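Local coordinates for protein Xyn30D (Paenibacillus barcinonensis, PDB 4QB6) that is a glucuronoxylan-specific xylanase, represented here by its attached carbohydrate-binding module, which binds calcium and the glucuronic acid of an aldouronic acid, at residues Thr88-Phe93 / Thr132-Met137; Lys92-Leu97 / Asn155-Thr160; Ala96-Thr101 / Gly123-Trp128; Asp105-Gly110 / Thr143-Thr148. All coordinates share one frame; numbering follows the deposited sequence. Where two conformers were deposited one is given.

Contact 1: residues Thr88-Phe93 / Thr132-Met137; sequences TKNVKF and TIQVAM
The O of Val135 takes the N-H of Lys89 at 2.8 Å, almost straight at 171°. The same oxygen meets a CA-H of Thr88. Lys89 O returns a bond to the N of Val135, and Val91 and Ile133 form a second reciprocal pair of this kind. Both are hydrogen-bonded pairs of an antiparallel sheet. Between them the non-hydrogen-bonded pair Asn90-Gln134 brings CA of Gln134 to 3.2 Å from O of Lys89. The strands belong to one sheet of the beta-sandwich of this carbohydrate-binding module, and 128-137 is an outermost strand of that sheet. The face of Lys89, Val91, Ile133 and Val135 looks inward. CB of Val91 touches CG1 of Ile133 at 3.8 Å. Ile133 carries CG1 between its backbone N and carbonyl carbon (chi1 62°), and CD1 reaches the edge of the Phe93 ring, 3.7 Å from CE1. CG2 of Val91 and CG2 of Val135 meet at 3.8 Å. At the far end the side chains of Lys89 and Met137 cross, CG to CG at 3.7 Å, and NZ of Lys89 bonds to the O of Thr85. Lys89 belongs to a beta-D-glucuronate site, unoccupied here. On the other face, OG1 of Thr132 rests against CB and CG of Lys92.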
# COMPACT_ATOMS: atom_id res chain seq x y z
N THR A 88 8.82 4.45 -15.04
CA THR A 88 7.91 5.04 -14.06
C THR A 88 6.62 4.23 -14.06
O THR A 88 6.04 3.92 -15.10
CB THR A 88 7.61 6.50 -14.39
OG1 THR A 88 8.85 7.20 -14.41
CG2 THR A 88 6.68 7.12 -13.38
N LYS A 89 6.18 3.87 -12.86
CA LYS A 89 4.94 3.14 -12.66
C LYS A 89 3.96 3.95 -11.87
O LYS A 89 4.36 4.68 -10.92
CB LYS A 89 5.19 1.84 -11.90
CG LYS A 89 6.29 0.97 -12.45
CD LYS A 89 6.13 0.59 -13.91
CE LYS A 89 7.33 -0.18 -14.41
NZ LYS A 89 7.26 -0.41 -15.87
N ASN A 90 2.68 3.83 -12.20
CA ASN A 90 1.56 4.32 -11.39
C ASN A 90 1.20 3.24 -10.40
O ASN A 90 0.86 2.12 -10.80
CB ASN A 90 0.36 4.62 -12.27
CG ASN A 90 0.59 5.76 -13.21
OD1 ASN A 90 1.37 6.64 -12.95
ND2 ASN A 90 -0.10 5.74 -14.35
N VAL A 91 1.37 3.50 -9.11
CA VAL A 91 1.00 2.57 -8.06
C VAL A 91 -0.22 3.14 -7.38
O VAL A 91 -0.15 4.23 -6.77
CB VAL A 91 2.14 2.31 -7.06
CG1 VAL A 91 1.68 1.37 -5.98
CG2 VAL A 91 3.37 1.77 -7.79
N LYS A 92 -1.34 2.47 -7.51
CA LYS A 92 -2.63 2.93 -7.02
C LYS A 92 -3.04 2.11 -5.83
O LYS A 92 -3.29 0.91 -5.94
CB LYS A 92 -3.66 2.86 -8.14
CG LYS A 92 -5.06 3.30 -7.70
CD LYS A 92 -6.03 3.37 -8.88
CE LYS A 92 -6.26 2.03 -9.53
NZ LYS A 92 -7.18 2.20 -10.69
N PHE A 93 -3.09 2.73 -4.66
CA PHE A 93 -3.48 2.11 -3.42
C PHE A 93 -4.97 2.22 -3.24
O PHE A 93 -5.51 3.32 -3.41
CB PHE A 93 -2.83 2.84 -2.22
CG PHE A 93 -1.34 2.83 -2.24
CD1 PHE A 93 -0.62 3.83 -2.89
CD2 PHE A 93 -0.62 1.83 -1.60
CE1 PHE A 93 0.75 3.81 -2.88
CE2 PHE A 93 0.75 1.82 -1.63
CZ PHE A 93 1.43 2.81 -2.28
N THR A 132 -2.84 7.47 -6.00
CA THR A 132 -1.84 7.00 -6.96
C THR A 132 -0.56 7.75 -6.79
O THR A 132 -0.58 9.00 -6.67
CB THR A 132 -2.35 7.18 -8.40
OG1 THR A 132 -3.52 6.40 -8.58
CG2 THR A 132 -1.34 6.70 -9.43
N ILE A 133 0.55 7.03 -6.71
CA ILE A 133 1.87 7.62 -6.72
C ILE A 133 2.57 7.21 -8.01
O ILE A 133 2.22 6.19 -8.64
CB ILE A 133 2.70 7.19 -5.51
CG1 ILE A 133 2.94 5.69 -5.51
CG2 ILE A 133 2.04 7.60 -4.20
CD1 ILE A 133 3.83 5.16 -4.40
N GLN A 134 3.53 8.00 -8.47
CA GLN A 134 4.38 7.64 -9.59
C GLN A 134 5.79 7.41 -9.11
O GLN A 134 6.41 8.34 -8.65
CB GLN A 134 4.36 8.75 -10.63
CG GLN A 134 2.96 9.18 -11.03
CD GLN A 134 2.95 10.48 -11.82
OE1 GLN A 134 2.30 11.44 -11.44
NE2 GLN A 134 3.69 10.50 -12.91
N VAL A 135 6.30 6.17 -9.22
CA VAL A 135 7.60 5.76 -8.71
C VAL A 135 8.34 4.97 -9.79
O VAL A 135 7.71 4.26 -10.58
CB VAL A 135 7.50 4.94 -7.41
CG1 VAL A 135 7.04 5.80 -6.24
CG2 VAL A 135 6.60 3.72 -7.59
N ALA A 136 9.66 5.00 -9.73
CA ALA A 136 10.49 4.23 -10.65
C ALA A 136 10.56 2.80 -10.19
O ALA A 136 10.74 2.52 -9.01
CB ALA A 136 11.89 4.82 -10.68
N MET A 137 10.39 1.87 -11.10
CA MET A 137 10.62 0.48 -10.81
C MET A 137 11.36 -0.17 -11.98
O MET A 137 11.44 0.39 -13.06
CB MET A 137 9.33 -0.29 -10.55
CG MET A 137 8.44 0.32 -9.48
SD MET A 137 7.03 -0.71 -9.06
CE MET A 137 7.80 -1.71 -7.82

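Contact 2: residues Lys92-Leu97 / Asn155-Thr160; sequences KFRYAL and NMDNIT. With CA (calcium ion), chain D; GCU (alpha-D-glucopyranuronic acid), chain B.
Arg94 and Asp157 form the salt bridge of this contact. NH1 of Arg94 meets OD2 of Asp157 at 2.7 Å, within the guanidinium plane, although the two flat groups are turned 56° apart. The arginine runs extended from CG to NE alongside the aspartate, and NH1 also bonds to the O of Gly59. The calcium ion takes the other oxygen, OD1 of Asp157, at 2.3 Å and the O of Asp157 at 2.6 Å. Glu41, Glu43, Thr61 and Gly64 complete its site. The carboxylate, shared by two cations, is thus probably kept strongly anionic.

The strands pair antiparallel, and a classic beta bulge shifts the register by one. Arg94 stands opposite two residues: its N bonds to Asn158 O and its O receives Asp157 N. A water joins Lys92 O to OG1 of Thr160, which also bonds to OG1 of Thr39.

Apolar contacts fill the inner face. CG2 of Ile159 presses on CD2 of Phe93 at 3.4 Å. SD of Met156 lies at the edge of that ring, a Met-aromatic contact at 5.0 Å from the centroid. Asn155, at the start of its strand, lines the glucuronic acid pocket.

Strand 155-163 lies between strands 38-41 and 87-96, and Met156 and Ile159 reach strand 72-83 of the facing sheet.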
# COMPACT_ATOMS: atom_id res chain seq x y z
N LYS A 92 -1.34 2.47 -7.51
CA LYS A 92 -2.63 2.93 -7.02
C LYS A 92 -3.04 2.11 -5.83
O LYS A 92 -3.29 0.91 -5.94
CB LYS A 92 -3.66 2.86 -8.14
CG LYS A 92 -5.06 3.30 -7.70
CD LYS A 92 -6.03 3.37 -8.88
CE LYS A 92 -6.26 2.03 -9.53
NZ LYS A 92 -7.18 2.20 -10.69
N PHE A 93 -3.09 2.73 -4.66
CA PHE A 93 -3.48 2.11 -3.42
C PHE A 93 -4.97 2.22 -3.24
O PHE A 93 -5.51 3.32 -3.41
CB PHE A 93 -2.83 2.84 -2.22
CG PHE A 93 -1.34 2.83 -2.24
CD1 PHE A 93 -0.62 3.83 -2.89
CD2 PHE A 93 -0.62 1.83 -1.60
CE1 PHE A 93 0.75 3.81 -2.88
CE2 PHE A 93 0.75 1.82 -1.63
CZ PHE A 93 1.43 2.81 -2.28
N ARG A 94 -5.65 1.14 -2.90
CA ARG A 94 -7.07 1.18 -2.50
C ARG A 94 -7.07 1.01 -1.00
O ARG A 94 -6.54 0.02 -0.47
CB ARG A 94 -7.88 0.09 -3.18
CG ARG A 94 -9.38 0.21 -2.90
CD ARG A 94 -10.18 -0.70 -3.82
NE ARG A 94 -11.64 -0.48 -3.74
CZ ARG A 94 -12.46 -1.19 -3.01
NH1 ARG A 94 -12.02 -2.13 -2.21
NH2 ARG A 94 -13.78 -0.95 -3.03
N TYR A 95 -7.65 1.98 -0.29
CA TYR A 95 -7.51 2.09 1.16
C TYR A 95 -8.70 2.75 1.79
O TYR A 95 -9.46 3.44 1.10
CB TYR A 95 -6.22 2.88 1.52
CG TYR A 95 -6.34 4.37 1.28
CD1 TYR A 95 -6.14 4.93 0.02
CD2 TYR A 95 -6.67 5.23 2.32
CE1 TYR A 95 -6.28 6.29 -0.18
CE2 TYR A 95 -6.80 6.58 2.12
CZ TYR A 95 -6.63 7.10 0.87
OH TYR A 95 -6.74 8.48 0.65
N ALA A 96 -8.84 2.61 3.10
CA ALA A 96 -9.90 3.30 3.84
C ALA A 96 -9.27 4.00 5.01
O ALA A 96 -8.33 3.51 5.63
CB ALA A 96 -10.96 2.31 4.29
N LEU A 97 -9.79 5.17 5.33
CA LEU A 97 -9.27 5.97 6.44
C LEU A 97 -10.40 6.86 6.96
O LEU A 97 -10.77 7.81 6.27
CB LEU A 97 -8.05 6.78 5.98
CG LEU A 97 -7.42 7.73 6.99
CD1 LEU A 97 -7.15 7.06 8.32
CD2 LEU A 97 -6.14 8.30 6.41
N ASN A 155 -6.25 1.61 6.53
CA ASN A 155 -6.47 0.21 6.27
C ASN A 155 -6.24 -0.03 4.77
O ASN A 155 -6.76 0.73 3.94
CB ASN A 155 -7.87 -0.22 6.66
CG ASN A 155 -8.08 -0.28 8.15
OD1 ASN A 155 -7.14 -0.25 8.95
ND2 ASN A 155 -9.34 -0.42 8.54
N MET A 156 -5.47 -1.03 4.40
CA MET A 156 -4.95 -1.16 3.05
C MET A 156 -5.51 -2.37 2.37
O MET A 156 -5.34 -3.50 2.85
CB MET A 156 -3.42 -1.25 3.08
CG MET A 156 -2.76 -1.19 1.71
SD MET A 156 -3.09 0.29 0.77
CE MET A 156 -2.36 1.54 1.73
N ASP A 157 -6.20 -2.18 1.25
CA ASP A 157 -6.86 -3.29 0.56
C ASP A 157 -5.99 -3.96 -0.47
O ASP A 157 -5.89 -5.19 -0.49
CB ASP A 157 -8.16 -2.79 -0.09
CG ASP A 157 -8.99 -3.89 -0.67
OD1 ASP A 157 -8.84 -5.06 -0.30
OD2 ASP A 157 -9.82 -3.53 -1.52
N ASN A 158 -5.39 -3.18 -1.33
CA ASN A 158 -4.63 -3.70 -2.48
C ASN A 158 -3.84 -2.58 -3.09
O ASN A 158 -4.05 -1.39 -2.73
CB ASN A 158 -5.57 -4.41 -3.51
CG ASN A 158 -6.48 -3.48 -4.27
OD1 ASN A 158 -7.68 -3.77 -4.48
ND2 ASN A 158 -5.95 -2.44 -4.73
N ILE A 159 -2.93 -2.92 -3.98
CA ILE A 159 -2.32 -1.97 -4.90
C ILE A 159 -2.51 -2.43 -6.32
O ILE A 159 -2.65 -3.65 -6.60
CB ILE A 159 -0.83 -1.74 -4.66
CG1 ILE A 159 -0.04 -3.06 -4.74
CG2 ILE A 159 -0.65 -1.04 -3.34
CD1 ILE A 159 1.45 -2.90 -4.67
N THR A 160 -2.56 -1.48 -7.24
CA THR A 160 -2.54 -1.79 -8.68
C THR A 160 -1.36 -1.09 -9.26
O THR A 160 -1.16 0.11 -9.01
CB THR A 160 -3.83 -1.36 -9.36
OG1 THR A 160 -4.93 -2.01 -8.73
CG2 THR A 160 -3.82 -1.72 -10.85
CA CA D . -7.71 -7.01 -0.23
C1 GCU B . -10.38 1.23 14.33
C2 GCU B . -10.72 0.36 13.14
C3 GCU B . -9.48 -0.22 12.50
C4 GCU B . -8.45 0.95 12.20
C5 GCU B . -8.16 1.67 13.50
C6 GCU B . -7.20 2.78 13.35
O2 GCU B . -11.69 -0.64 13.52
O3 GCU B . -9.72 -0.91 11.28
O4 GCU B . -7.21 0.35 11.75
O5 GCU B . -9.40 2.18 13.93
O6A GCU B . -6.09 2.55 12.86
O6B GCU B . -7.51 3.91 13.70
O HOH W 1 -5.71 -0.49 -6.50

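Contact 3: residues Ala96-Thr101 / Gly123-Trp128; sequences ALESGT and GSWSTW. With GCU (alpha-D-glucopyranuronic acid), chain B.
Trp125 lies between Glu98 and the sugar in the glycan pocket, within the loops of this beta-sandwich module. CB of Glu98 sits over one indole face, 3.6 Å from the centroid of the five-membered ring, a CH-pi contact. C4 of the glucuronic acid lies over the opposite face. CG of Trp125 is anti to its carbonyl carbon (chi1 -64°), and the six-membered ring reaches Leu97. There CH2 of Trp125 meets CD1 of Leu97 at 3.8 Å. The packing is also tight round Ala96. Its CB stands over the six-membered ring of Trp128, 3.9 Å from the centroid, and touches O of Trp125 and O of Thr127. Trp128 NE1 is held by the O of Pro58. Ser124 to Thr127 form a type I beta turn.

The backbone link is thinner: N of Gly123 bonds to O of Leu97 at 3.2 Å, bent to 148°. The N of Glu98 is buried without a partner. On the solvent side the glutamate carboxylate reaches the tryptophan through water. One water accepts from NE1 of Trp125 at 3.0 Å, in the plane of the indole, and donates to OE1 of Glu98, also at 3.0 Å.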
# COMPACT_ATOMS: atom_id res chain seq x y z
N ALA A 96 -8.84 2.61 3.10
CA ALA A 96 -9.90 3.30 3.84
C ALA A 96 -9.27 4.00 5.01
O ALA A 96 -8.33 3.51 5.63
CB ALA A 96 -10.96 2.31 4.29
N LEU A 97 -9.79 5.17 5.33
CA LEU A 97 -9.27 5.97 6.44
C LEU A 97 -10.40 6.86 6.96
O LEU A 97 -10.77 7.81 6.27
CB LEU A 97 -8.05 6.78 5.98
CG LEU A 97 -7.42 7.73 6.99
CD1 LEU A 97 -7.15 7.06 8.32
CD2 LEU A 97 -6.14 8.30 6.41
N GLU A 98 -10.91 6.59 8.15
CA GLU A 98 -12.10 7.34 8.58
C GLU A 98 -11.89 8.83 8.67
O GLU A 98 -12.68 9.60 8.13
CB GLU A 98 -12.58 6.79 9.89
CG GLU A 98 -13.78 7.48 10.55
CD GLU A 98 -14.12 6.83 11.89
OE1 GLU A 98 -13.41 7.06 12.90
OE2 GLU A 98 -15.08 6.05 11.95
N SER A 99 -10.82 9.26 9.33
CA SER A 99 -10.55 10.68 9.48
C SER A 99 -9.06 10.93 9.57
O SER A 99 -8.28 10.04 9.92
CB SER A 99 -11.23 11.27 10.71
OG SER A 99 -10.66 10.74 11.89
N GLY A 100 -8.69 12.14 9.25
CA GLY A 100 -7.29 12.57 9.36
C GLY A 100 -6.44 12.10 8.21
O GLY A 100 -6.91 11.33 7.35
N THR A 101 -5.19 12.53 8.21
CA THR A 101 -4.19 12.16 7.24
C THR A 101 -3.17 11.31 7.93
O THR A 101 -2.73 11.64 9.02
CB THR A 101 -3.53 13.38 6.61
OG1 THR A 101 -4.55 14.08 5.88
CG2 THR A 101 -2.40 13.02 5.67
N GLY A 123 -13.32 9.19 4.89
CA GLY A 123 -14.58 9.54 5.58
C GLY A 123 -15.21 8.45 6.40
O GLY A 123 -16.03 8.69 7.30
N SER A 124 -14.83 7.21 6.08
CA SER A 124 -15.40 6.02 6.70
C SER A 124 -14.43 4.85 6.58
O SER A 124 -13.74 4.72 5.57
CB SER A 124 -16.72 5.62 6.03
OG SER A 124 -17.14 4.38 6.56
N TRP A 125 -14.43 3.94 7.55
CA TRP A 125 -13.65 2.74 7.41
C TRP A 125 -14.21 1.80 6.35
O TRP A 125 -13.54 0.85 5.96
CB TRP A 125 -13.46 1.99 8.72
CG TRP A 125 -12.69 2.74 9.75
CD1 TRP A 125 -13.15 3.17 10.95
CD2 TRP A 125 -11.30 3.12 9.67
NE1 TRP A 125 -12.13 3.82 11.62
CE2 TRP A 125 -10.99 3.80 10.86
CE3 TRP A 125 -10.31 2.97 8.71
CZ2 TRP A 125 -9.73 4.33 11.10
CZ3 TRP A 125 -9.06 3.47 8.98
CH2 TRP A 125 -8.79 4.16 10.16
N SER A 126 -15.43 2.08 5.85
CA SER A 126 -15.94 1.31 4.71
C SER A 126 -16.09 2.15 3.44
O SER A 126 -16.73 1.72 2.49
CB SER A 126 -17.21 0.53 5.05
OG SER A 126 -18.35 1.35 5.19
N THR A 127 -15.44 3.30 3.41
CA THR A 127 -15.28 4.06 2.16
C THR A 127 -13.87 3.78 1.67
O THR A 127 -12.87 4.21 2.28
CB THR A 127 -15.47 5.56 2.31
OG1 THR A 127 -16.82 5.77 2.75
CG2 THR A 127 -15.23 6.28 0.99
N TRP A 128 -13.77 3.08 0.55
CA TRP A 128 -12.50 2.69 -0.04
C TRP A 128 -12.16 3.68 -1.12
O TRP A 128 -12.82 3.73 -2.16
CB TRP A 128 -12.59 1.27 -0.58
CG TRP A 128 -12.87 0.29 0.50
CD1 TRP A 128 -14.09 -0.17 0.88
CD2 TRP A 128 -11.92 -0.31 1.41
NE1 TRP A 128 -13.96 -1.04 1.93
CE2 TRP A 128 -12.64 -1.16 2.27
CE3 TRP A 128 -10.53 -0.24 1.54
CZ2 TRP A 128 -12.02 -1.88 3.28
CZ3 TRP A 128 -9.93 -0.95 2.55
CH2 TRP A 128 -10.66 -1.78 3.37
C1 GCU B . -10.38 1.23 14.33
C2 GCU B . -10.72 0.36 13.14
C3 GCU B . -9.48 -0.22 12.50
C4 GCU B . -8.45 0.95 12.20
C5 GCU B . -8.16 1.67 13.50
C6 GCU B . -7.20 2.78 13.35
O2 GCU B . -11.69 -0.64 13.52
O3 GCU B . -9.72 -0.91 11.28
O4 GCU B . -7.21 0.35 11.75
O5 GCU B . -9.40 2.18 13.93
O6A GCU B . -6.09 2.55 12.86
O6B GCU B . -7.51 3.91 13.70
O HOH W 2 -16.40 3.82 9.63
O HOH W 3 -12.37 4.69 14.45

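Contact 4: residues Asp105-Gly110 / Thr143-Thr148; sequences DIYVNG and TLRIVT
Strands 105-108 and 143-148 run antiparallel, with axes 4.7 Å apart at an angle of 166°, and are joined by reciprocal bonds at the pairs Asp105-Val147 and Tyr107-Arg145. The straightest bond runs from Tyr107 N to Arg145 O at 2.8 Å. One further bond, from Asn109 N to Thr143 O, comes in above the carbonyl plane.

In the conformer described, Arg145 makes a cation-pi pair with Tyr107. Arg145 leaves its backbone with CG anti to N (chi1 -174°), then bends at chi3 to bring its guanidinium over one face of the Tyr107 ring. NH2 of Arg145 stands over the ring centre, 3.4 Å above its plane. CZ of Arg145 lies 4.3 Å from the centroid. The planes are 41° apart, so a nitrogen leads and the group does not lie flat on the ring. CG2 of Val147 packs against CE1 of Tyr107 at 3.7 Å and also covers one face of the guanidinium.

The other face is apolar. CG1 of Ile106 lies beside CG2 of Ile146 at 4.2 Å. This face points into the sandwich, where Leu144 and Ile146 also touch Trp78. Near the turn a water bridges N of Gly110 and OG1 of Thr143. OD1 of Asp105 accepts from Asn116 N and OD2 forms a salt bridge with Lys112, both on strand 111-119.

In this conformer the arginine charge rests on an aromatic face, which probably stabilises it on the polar side of the sheet.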
# COMPACT_ATOMS: atom_id res chain seq x y z
N ASP A 105 6.15 5.98 4.79
CA ASP A 105 7.37 5.90 3.98
C ASP A 105 7.18 4.79 2.96
O ASP A 105 6.58 3.76 3.26
CB ASP A 105 8.58 5.58 4.87
CG ASP A 105 9.15 6.76 5.62
OD1 ASP A 105 8.81 7.91 5.36
OD2 ASP A 105 10.02 6.46 6.48
N ILE A 106 7.71 4.99 1.77
CA ILE A 106 7.58 4.02 0.67
C ILE A 106 8.95 3.67 0.15
O ILE A 106 9.75 4.56 -0.19
CB ILE A 106 6.65 4.57 -0.44
CG1 ILE A 106 5.32 5.02 0.23
CG2 ILE A 106 6.49 3.55 -1.56
CD1 ILE A 106 4.10 5.14 -0.61
N TYR A 107 9.24 2.37 0.13
CA TYR A 107 10.51 1.79 -0.30
C TYR A 107 10.25 0.98 -1.54
O TYR A 107 9.23 0.31 -1.65
CB TYR A 107 11.07 0.86 0.77
CG TYR A 107 11.46 1.50 2.09
CD1 TYR A 107 10.50 1.92 3.01
CD2 TYR A 107 12.80 1.64 2.45
CE1 TYR A 107 10.85 2.49 4.23
CE2 TYR A 107 13.15 2.21 3.66
CZ TYR A 107 12.16 2.63 4.52
OH TYR A 107 12.50 3.18 5.75
N VAL A 108 11.16 1.09 -2.50
CA VAL A 108 11.14 0.26 -3.69
C VAL A 108 12.49 -0.45 -3.79
O VAL A 108 13.55 0.19 -3.71
CB VAL A 108 10.85 1.06 -4.97
CG1 VAL A 108 11.10 0.23 -6.22
CG2 VAL A 108 9.43 1.62 -4.93
N ASN A 109 12.45 -1.78 -3.86
CA ASN A 109 13.68 -2.59 -3.92
C ASN A 109 14.65 -2.25 -2.80
O ASN A 109 15.89 -2.19 -2.99
CB ASN A 109 14.34 -2.48 -5.31
CG ASN A 109 13.44 -2.99 -6.42
OD1 ASN A 109 13.26 -2.36 -7.50
ND2 ASN A 109 12.84 -4.08 -6.16
N GLY A 110 14.11 -2.01 -1.60
CA GLY A 110 14.91 -1.79 -0.42
C GLY A 110 15.38 -0.39 -0.17
O GLY A 110 16.03 -0.14 0.86
N THR A 143 10.40 -5.44 -5.19
CA THR A 143 9.73 -5.33 -3.88
C THR A 143 9.25 -3.90 -3.67
O THR A 143 9.83 -2.92 -4.20
CB THR A 143 10.63 -5.75 -2.72
OG1 THR A 143 11.68 -4.83 -2.58
CG2 THR A 143 11.20 -7.13 -2.92
N LEU A 144 8.20 -3.75 -2.88
CA LEU A 144 7.71 -2.43 -2.48
C LEU A 144 7.20 -2.57 -1.07
O LEU A 144 6.36 -3.45 -0.79
CB LEU A 144 6.59 -1.98 -3.42
CG LEU A 144 6.05 -0.57 -3.28
CD1 LEU A 144 5.52 -0.04 -4.61
CD2 LEU A 144 4.96 -0.52 -2.23
N ARG A 145 7.69 -1.71 -0.17
CA ARG A 145 7.28 -1.74 1.21
C ARG A 145 6.74 -0.36 1.60
O ARG A 145 7.20 0.70 1.14
CB ARG A 145 8.44 -2.15 2.13
CG ARG A 145 8.00 -2.34 3.58
CD ARG A 145 9.05 -3.04 4.39
NE ARG A 145 10.21 -2.19 4.31
CZ ARG A 145 10.84 -1.61 5.32
NH1 ARG A 145 10.45 -1.78 6.58
NH2 ARG A 145 11.90 -0.86 5.05
N ILE A 146 5.70 -0.39 2.41
CA ILE A 146 5.11 0.83 2.99
C ILE A 146 5.11 0.72 4.51
O ILE A 146 4.78 -0.35 5.03
CB ILE A 146 3.74 1.09 2.38
CG1 ILE A 146 2.68 0.05 2.76
CG2 ILE A 146 3.86 1.19 0.88
CD1 ILE A 146 1.33 0.31 2.13
N VAL A 147 5.49 1.80 5.17
CA VAL A 147 5.84 1.75 6.58
C VAL A 147 5.25 2.94 7.30
O VAL A 147 5.38 4.08 6.85
CB VAL A 147 7.37 1.74 6.76
CG1 VAL A 147 7.72 1.42 8.21
CG2 VAL A 147 8.05 0.73 5.86
N THR A 148 4.66 2.72 8.48
CA THR A 148 4.17 3.82 9.30
C THR A 148 5.36 4.55 9.96
O THR A 148 6.42 3.97 10.15
CB THR A 148 3.12 3.36 10.32
OG1 THR A 148 3.74 2.51 11.28
CG2 THR A 148 1.99 2.66 9.67
O HOH W 4 11.17 -2.55 -0.73

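Contacts 1 and 2 share Lys92 and Phe93 on strand 87-96, which has 128-137 on one side and 155-163 on the other. Contact 4 belongs to the facing sheet. The two sheets meet where Phe93 CZ touches Ile106 CD1 and Met156 CE touches Ile146 CD1. Contact 2 is the most buried, and it adds a salt bridge and calcium ligands to its backbone bonds. Contacts 1 and 4 are partly buried, each with one apolar and one more polar face. Contact 3 has no regular strand pairing. It lies in loops farther from the centre, relies on indole faces and waters, and shares the glucuronic acid with contact 2.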